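Long-range contacts in cell division control protein (Pyrococcus abyssi, PDB 6RPP), which is an intein of the HINT fold that probably cuts itself out of its host MCM replicative helicase by protein splicing: residues D6-G14 / H156-F164; K19-R27 / P145-P153. The protein carries 2 engineered substitutions. All coordinates share one frame; numbering follows the deposited sequence.

Interaction 1: residues D6-G14 / H156-F164; sequences DYETEVVLG and HNFLANGIF
Asn161, Leu159 and Val12 bury the most surface where segment 6-14 meets segment 156-164, and each contributes differently. Asn161 brings an amide. Its OD1 accepts from Glu10 N at 2.9 Å, almost straight (172° at the hydrogen), though the donor is tilted 34° from the plane of the amide carbonyl. Its own backbone returns a longer bond, Asn161 N to Glu10 O at 3.2 Å, so that one residue grips both polar backbone atoms of Glu10. CG lies anti to the carbonyl carbon (chi1 -79°), which turns the amide toward Thr9, and the two side chains cross at about a right angle. Asn161 ND2 is held by Arg90 O and by a water that makes a weak bond to Glu8 O.

Leu159 offers its carbonyl to Val12 N, with 3.0 Å between Leu159 O and that nitrogen. Between these bonds Val11 faces Ala160 at a single bridge, 4.3 Å from CA to CA, and the bonding pattern is that of a non-hydrogen-bonded antiparallel pair. The partner is a beta hairpin with a two-residue loop, strands 157-160 and 163-166 joined by a type I' turn with Asn161 and Gly162, both of positive phi, at its centre. Its sequence resembles the C-terminal splicing motif of inteins.

Beyond the bridge, Val12 and Leu159 lie side by side and point the same way, Val12 CG2 reaching Leu159 CG at 4.0 Å; Leu159 CD1 sits over the centre of the Phe164 ring within the hairpin. On the Thr9 side, Thr9 CG2 meets Ala160 CB at 3.6 Å. Val11 CG2 approaches Phe158 CE1 obliquely at 4.0 Å, beside Ile21 of helix 21-35, whereas the carboxylate of Glu10 turns away to a salt bridge with Arg18.

Interaction 2: residues K19-R27 / P145-P153; sequences KKIGEIVER and PWVYDLQVP
This is a buried helix-on-strand packing, in which the first turns of helix 21-35 lie across strand 146-151, the outermost strand of its sheet. The short axes come within 8.2 Å at 80°, almost perpendicular, so few residues of each element meet, and Tyr148 gives up by far the most surface. Gly22 CA stands over the centre of its ring, 3.8 Å from the centroid and 1° off the normal, a close CH-pi contact at a residue with no side chain. Val25 crowds the border of the same ring, with CB 3.6 Å from Tyr148 CD1 and CG1 at the edge in plane. At the far end Tyr148 OH donates to the anti lone pair of Glu26 OE2 at 2.6 Å; the carboxylate stands 81° from the ring plane. The bend of Glu26 at chi2 brings OE2 there. With an alanine in place of Tyr148 the ring and hydroxyl would be lost, which would probably open a gap above Gly22 and beside Val25 and leave Glu26 OE2 without this donor. Farther along the strand, Ile21 CD1 and Leu150 CG meet tip to tip at 3.9 Å. Strand 63-75 flanks the contact through Lys73, which pairs with Glu26 OE1, and through Ala71 against Val25; strand 44-56 touches Ile24 and Leu150, and Phe158 of strand 157-160 packs against Ile21 and Leu150.

Interactions 1 and 2 have centres 10 Å apart and share a direct backbone seam. Strands 10-11 and 19-20 are antiparallel neighbours, with Val11 N 2.8 Å from Lys19 O and Thr9 O 2.8 Å from Ile21 N, both probable hydrogen bonds. Side chains tie them too: Ile21 CG2 of interaction 2 packs on Asp6 O of segment 6-14 at 3.4 Å, while the rings of Tyr7 and Tyr148 meet at about 90°. A segment of each interaction also hydrogen-bonds to the C-terminal end, His156 ND1 to Ala167 O and Asp149 OD2 to Ala168 N. Since inteins splice at their termini, the pair probably lies close to the C-terminal splice junction.

Interaction 1: residues D6-G14 / H156-F164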
# COMPACT_ATOMS: atom_id res chain seq x y z
N ASP A 6 5.37 5.01 1.29
CA ASP A 6 6.62 5.57 0.77
C ASP A 6 6.89 5.18 -0.71
O ASP A 6 6.56 4.08 -1.15
CB ASP A 6 7.73 5.04 1.71
CG ASP A 6 9.10 5.46 1.37
OD1 ASP A 6 9.69 5.03 0.37
OD2 ASP A 6 9.72 6.17 2.19
N TYR A 7 7.46 6.16 -1.43
CA TYR A 7 7.92 6.03 -2.82
C TYR A 7 8.49 4.66 -3.14
O TYR A 7 8.19 4.07 -4.21
CB TYR A 7 8.97 7.10 -3.10
CG TYR A 7 9.32 7.29 -4.56
CD1 TYR A 7 10.03 6.34 -5.23
CD2 TYR A 7 9.03 8.48 -5.18
CE1 TYR A 7 10.38 6.53 -6.56
CE2 TYR A 7 9.40 8.69 -6.50
CZ TYR A 7 10.03 7.68 -7.17
OH TYR A 7 10.40 7.90 -8.50
N GLU A 8 9.33 4.14 -2.25
CA GLU A 8 10.16 2.97 -2.58
C GLU A 8 9.43 1.65 -2.35
O GLU A 8 10.04 0.59 -2.60
CB GLU A 8 11.47 2.98 -1.83
CG GLU A 8 12.38 4.13 -2.20
CD GLU A 8 13.71 4.10 -1.49
OE1 GLU A 8 13.73 4.31 -0.24
OE2 GLU A 8 14.74 3.88 -2.12
N THR A 9 8.20 1.68 -1.81
CA THR A 9 7.39 0.47 -1.68
C THR A 9 7.26 -0.15 -3.07
O THR A 9 6.84 0.53 -3.99
CB THR A 9 6.02 0.83 -1.15
OG1 THR A 9 6.17 1.67 0.03
CG2 THR A 9 5.19 -0.41 -0.78
N GLU A 10 7.69 -1.42 -3.25
CA GLU A 10 7.73 -2.02 -4.58
C GLU A 10 6.49 -2.86 -4.86
O GLU A 10 6.24 -3.88 -4.18
CB GLU A 10 9.00 -2.87 -4.74
CG GLU A 10 10.26 -2.02 -4.70
CD GLU A 10 11.54 -2.70 -5.18
OE1 GLU A 10 11.54 -3.91 -5.55
OE2 GLU A 10 12.61 -1.99 -5.16
N VAL A 11 5.70 -2.44 -5.84
CA VAL A 11 4.45 -3.11 -6.22
C VAL A 11 4.78 -4.28 -7.13
O VAL A 11 5.52 -4.12 -8.11
CB VAL A 11 3.54 -2.13 -6.96
CG1 VAL A 11 2.25 -2.79 -7.37
CG2 VAL A 11 3.24 -0.89 -6.02
N VAL A 12 4.25 -5.46 -6.80
CA VAL A 12 4.37 -6.62 -7.69
C VAL A 12 3.38 -6.50 -8.85
O VAL A 12 2.15 -6.44 -8.66
CB VAL A 12 4.19 -7.92 -6.90
CG1 VAL A 12 4.38 -9.15 -7.81
CG2 VAL A 12 5.17 -7.98 -5.78
N LEU A 13 3.89 -6.38 -10.06
CA LEU A 13 3.04 -6.32 -11.23
C LEU A 13 2.72 -7.73 -11.73
O LEU A 13 3.53 -8.65 -11.61
CB LEU A 13 3.72 -5.51 -12.34
CG LEU A 13 4.03 -4.08 -11.93
CD1 LEU A 13 4.90 -3.39 -13.01
CD2 LEU A 13 2.78 -3.29 -11.67
N GLY A 14 1.49 -7.90 -12.23
CA GLY A 14 1.10 -9.20 -12.73
C GLY A 14 1.76 -9.58 -14.02
O GLY A 14 1.64 -10.73 -14.45
N HIS A 156 -9.44 -3.47 -2.98
CA HIS A 156 -8.83 -2.49 -2.06
C HIS A 156 -7.52 -2.95 -1.46
O HIS A 156 -7.21 -2.63 -0.30
CB HIS A 156 -9.79 -2.19 -0.91
CG HIS A 156 -10.89 -1.27 -1.26
ND1 HIS A 156 -10.73 0.09 -1.32
CD2 HIS A 156 -12.21 -1.51 -1.50
CE1 HIS A 156 -11.90 0.65 -1.60
NE2 HIS A 156 -12.80 -0.30 -1.76
N ASN A 157 -6.70 -3.70 -2.20
CA ASN A 157 -5.37 -3.97 -1.75
C ASN A 157 -4.53 -4.40 -2.94
O ASN A 157 -5.08 -4.82 -3.97
CB ASN A 157 -5.37 -5.07 -0.65
CG ASN A 157 -5.67 -6.46 -1.16
OD1 ASN A 157 -4.73 -7.18 -1.49
ND2 ASN A 157 -6.94 -6.88 -1.16
N PHE A 158 -3.21 -4.30 -2.76
CA PHE A 158 -2.22 -4.77 -3.74
C PHE A 158 -1.01 -5.27 -2.99
O PHE A 158 -0.69 -4.79 -1.90
CB PHE A 158 -1.79 -3.67 -4.76
CG PHE A 158 -1.31 -2.40 -4.09
CD1 PHE A 158 0.05 -2.23 -3.75
CD2 PHE A 158 -2.19 -1.36 -3.79
CE1 PHE A 158 0.54 -1.12 -3.12
CE2 PHE A 158 -1.74 -0.20 -3.14
CZ PHE A 158 -0.39 -0.06 -2.81
N LEU A 159 -0.35 -6.27 -3.58
CA LEU A 159 0.89 -6.83 -3.00
C LEU A 159 2.07 -5.91 -3.22
O LEU A 159 2.41 -5.56 -4.37
CB LEU A 159 1.16 -8.17 -3.65
CG LEU A 159 2.40 -8.91 -3.12
CD1 LEU A 159 2.31 -9.21 -1.60
CD2 LEU A 159 2.47 -10.24 -3.96
N ALA A 160 2.75 -5.54 -2.13
CA ALA A 160 3.95 -4.74 -2.24
C ALA A 160 4.80 -4.99 -1.00
O ALA A 160 4.27 -5.07 0.10
CB ALA A 160 3.58 -3.24 -2.38
N ASN A 161 6.11 -5.11 -1.22
CA ASN A 161 7.06 -5.38 -0.10
C ASN A 161 6.66 -6.65 0.65
O ASN A 161 6.92 -6.77 1.86
CB ASN A 161 7.16 -4.19 0.84
CG ASN A 161 8.03 -3.08 0.31
OD1 ASN A 161 8.25 -2.98 -0.90
ND2 ASN A 161 8.56 -2.26 1.20
N GLY A 162 6.03 -7.60 -0.06
CA GLY A 162 5.58 -8.84 0.53
C GLY A 162 4.37 -8.73 1.44
O GLY A 162 4.06 -9.72 2.12
N ILE A 163 3.68 -7.57 1.46
CA ILE A 163 2.52 -7.31 2.30
C ILE A 163 1.32 -7.02 1.41
O ILE A 163 1.48 -6.40 0.37
CB ILE A 163 2.81 -6.11 3.22
CG1 ILE A 163 3.98 -6.43 4.17
CG2 ILE A 163 1.56 -5.68 4.02
CD1 ILE A 163 4.52 -5.22 4.92
N PHE A 164 0.10 -7.47 1.77
CA PHE A 164 -1.09 -7.06 1.02
C PHE A 164 -1.51 -5.74 1.61
O PHE A 164 -2.12 -5.68 2.67
CB PHE A 164 -2.15 -8.16 1.13
CG PHE A 164 -1.77 -9.33 0.29
CD1 PHE A 164 -1.88 -9.29 -1.08
CD2 PHE A 164 -1.24 -10.45 0.89
CE1 PHE A 164 -1.52 -10.37 -1.88
CE2 PHE A 164 -0.87 -11.54 0.13
CZ PHE A 164 -1.01 -11.50 -1.26
O HOH W 1 10.60 -0.33 0.19
O HOH W 2 0.64 -6.16 -6.50

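Interaction 2: residues K19-R27 / P145-P153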
# COMPACT_ATOMS: atom_id res chain seq x y z
N LYS A 19 8.00 -2.85 -9.23
CA LYS A 19 8.28 -1.45 -9.54
C LYS A 19 7.92 -0.57 -8.33
O LYS A 19 6.86 -0.76 -7.70
CB LYS A 19 7.45 -0.97 -10.75
CG LYS A 19 7.89 0.30 -11.42
CD LYS A 19 7.48 0.23 -12.91
CE LYS A 19 6.98 1.56 -13.47
NZ LYS A 19 6.13 1.37 -14.70
N LYS A 20 8.75 0.45 -8.11
CA LYS A 20 8.49 1.36 -6.99
C LYS A 20 7.20 2.10 -7.25
O LYS A 20 6.98 2.61 -8.34
CB LYS A 20 9.65 2.36 -6.82
CG LYS A 20 10.94 1.70 -6.38
CD LYS A 20 12.10 2.72 -6.26
CE LYS A 20 13.08 2.55 -7.39
NZ LYS A 20 14.38 3.21 -7.05
N ILE A 21 6.34 2.19 -6.22
CA ILE A 21 5.07 2.84 -6.42
C ILE A 21 5.27 4.31 -6.81
O ILE A 21 4.46 4.87 -7.56
CB ILE A 21 4.18 2.70 -5.16
CG1 ILE A 21 2.73 3.16 -5.43
CG2 ILE A 21 4.77 3.44 -3.94
CD1 ILE A 21 1.74 2.87 -4.32
N GLY A 22 6.28 4.95 -6.27
CA GLY A 22 6.51 6.35 -6.63
C GLY A 22 6.75 6.52 -8.11
O GLY A 22 6.32 7.50 -8.72
N GLU A 23 7.48 5.58 -8.70
CA GLU A 23 7.72 5.63 -10.14
C GLU A 23 6.41 5.47 -10.92
O GLU A 23 6.16 6.21 -11.90
CB GLU A 23 8.72 4.54 -10.50
CG GLU A 23 8.99 4.40 -12.01
CD GLU A 23 10.18 3.51 -12.30
OE1 GLU A 23 11.00 3.30 -11.37
OE2 GLU A 23 10.28 3.04 -13.45
N ILE A 24 5.63 4.45 -10.59
CA ILE A 24 4.31 4.24 -11.22
C ILE A 24 3.46 5.50 -11.12
O ILE A 24 2.88 5.95 -12.12
CB ILE A 24 3.58 3.05 -10.55
CG1 ILE A 24 4.34 1.74 -10.74
CG2 ILE A 24 2.13 2.93 -11.02
CD1 ILE A 24 3.79 0.63 -9.81
N VAL A 25 3.36 6.07 -9.91
CA VAL A 25 2.46 7.20 -9.77
C VAL A 25 2.98 8.45 -10.48
O VAL A 25 2.20 9.15 -11.16
CB VAL A 25 2.23 7.49 -8.27
CG1 VAL A 25 1.43 8.76 -8.14
CG2 VAL A 25 1.47 6.32 -7.67
N GLU A 26 4.27 8.80 -10.28
CA GLU A 26 4.75 10.04 -10.87
C GLU A 26 4.68 10.01 -12.39
O GLU A 26 4.40 11.05 -13.00
CB GLU A 26 6.18 10.30 -10.40
CG GLU A 26 6.28 10.58 -8.89
CD GLU A 26 5.61 11.88 -8.45
OE1 GLU A 26 5.20 12.73 -9.29
OE2 GLU A 26 5.57 12.08 -7.21
N ARG A 27 4.90 8.84 -13.02
CA ARG A 27 4.77 8.78 -14.47
C ARG A 27 3.34 9.06 -14.90
O ARG A 27 3.10 9.72 -15.92
CB ARG A 27 5.24 7.42 -14.99
CG ARG A 27 5.14 7.23 -16.50
CD ARG A 27 5.50 5.78 -16.85
NE ARG A 27 5.18 5.41 -18.23
CZ ARG A 27 6.10 5.07 -19.13
NH1 ARG A 27 7.38 5.06 -18.79
NH2 ARG A 27 5.74 4.75 -20.37
N PRO A 145 8.88 14.31 0.80
CA PRO A 145 7.65 15.01 1.22
C PRO A 145 6.39 14.55 0.47
O PRO A 145 5.35 15.21 0.61
CB PRO A 145 7.98 16.47 0.92
CG PRO A 145 8.77 16.36 -0.35
CD PRO A 145 9.70 15.16 -0.10
N TRP A 146 6.46 13.39 -0.19
CA TRP A 146 5.30 12.85 -0.88
C TRP A 146 5.06 11.42 -0.47
O TRP A 146 6.00 10.70 -0.14
CB TRP A 146 5.49 12.90 -2.39
CG TRP A 146 5.70 14.27 -2.89
CD1 TRP A 146 6.91 14.82 -3.29
CD2 TRP A 146 4.71 15.27 -3.11
NE1 TRP A 146 6.72 16.10 -3.68
CE2 TRP A 146 5.39 16.43 -3.57
CE3 TRP A 146 3.32 15.34 -2.92
CZ2 TRP A 146 4.72 17.62 -3.94
CZ3 TRP A 146 2.66 16.51 -3.25
CH2 TRP A 146 3.35 17.64 -3.74
N VAL A 147 3.80 11.02 -0.49
CA VAL A 147 3.42 9.61 -0.30
C VAL A 147 2.44 9.18 -1.40
O VAL A 147 1.85 10.02 -2.09
CB VAL A 147 2.80 9.36 1.08
CG1 VAL A 147 3.92 9.56 2.16
CG2 VAL A 147 1.71 10.34 1.38
N TYR A 148 2.21 7.85 -1.50
CA TYR A 148 1.62 7.33 -2.74
C TYR A 148 0.59 6.25 -2.46
O TYR A 148 0.68 5.50 -1.48
CB TYR A 148 2.72 6.74 -3.60
CG TYR A 148 3.73 7.81 -4.02
CD1 TYR A 148 3.46 8.60 -5.11
CD2 TYR A 148 4.91 8.05 -3.28
CE1 TYR A 148 4.33 9.57 -5.48
CE2 TYR A 148 5.82 9.05 -3.66
CZ TYR A 148 5.49 9.80 -4.76
OH TYR A 148 6.39 10.80 -5.11
N ASP A 149 -0.34 6.08 -3.37
CA ASP A 149 -1.32 5.01 -3.21
C ASP A 149 -1.85 4.66 -4.58
O ASP A 149 -1.64 5.39 -5.55
CB ASP A 149 -2.46 5.47 -2.29
CG ASP A 149 -3.37 4.34 -1.84
OD1 ASP A 149 -2.88 3.18 -1.80
OD2 ASP A 149 -4.54 4.67 -1.54
N LEU A 150 -2.56 3.53 -4.66
CA LEU A 150 -3.22 3.10 -5.88
C LEU A 150 -4.65 2.74 -5.52
O LEU A 150 -4.93 2.37 -4.39
CB LEU A 150 -2.59 1.87 -6.51
CG LEU A 150 -1.12 2.04 -6.85
CD1 LEU A 150 -0.59 0.65 -7.13
CD2 LEU A 150 -0.96 2.95 -8.00
N GLN A 151 -5.56 2.86 -6.47
CA GLN A 151 -6.92 2.35 -6.29
C GLN A 151 -7.08 1.01 -6.99
O GLN A 151 -6.75 0.88 -8.16
CB GLN A 151 -7.96 3.33 -6.81
CG GLN A 151 -9.37 2.73 -6.71
CD GLN A 151 -10.45 3.67 -7.15
OE1 GLN A 151 -10.93 4.48 -6.36
NE2 GLN A 151 -10.83 3.58 -8.42
N VAL A 152 -7.61 0.02 -6.26
CA VAL A 152 -7.83 -1.32 -6.83
C VAL A 152 -9.29 -1.69 -6.65
O VAL A 152 -9.69 -2.16 -5.57
CB VAL A 152 -6.93 -2.39 -6.19
CG1 VAL A 152 -7.16 -3.75 -6.91
CG2 VAL A 152 -5.42 -1.97 -6.32
N PRO A 153 -10.11 -1.55 -7.68
CA PRO A 153 -11.54 -1.80 -7.50
C PRO A 153 -11.80 -3.21 -7.04
O PRO A 153 -11.21 -4.16 -7.56
CB PRO A 153 -12.12 -1.56 -8.90
CG PRO A 153 -11.18 -0.48 -9.43
CD PRO A 153 -9.82 -0.87 -8.95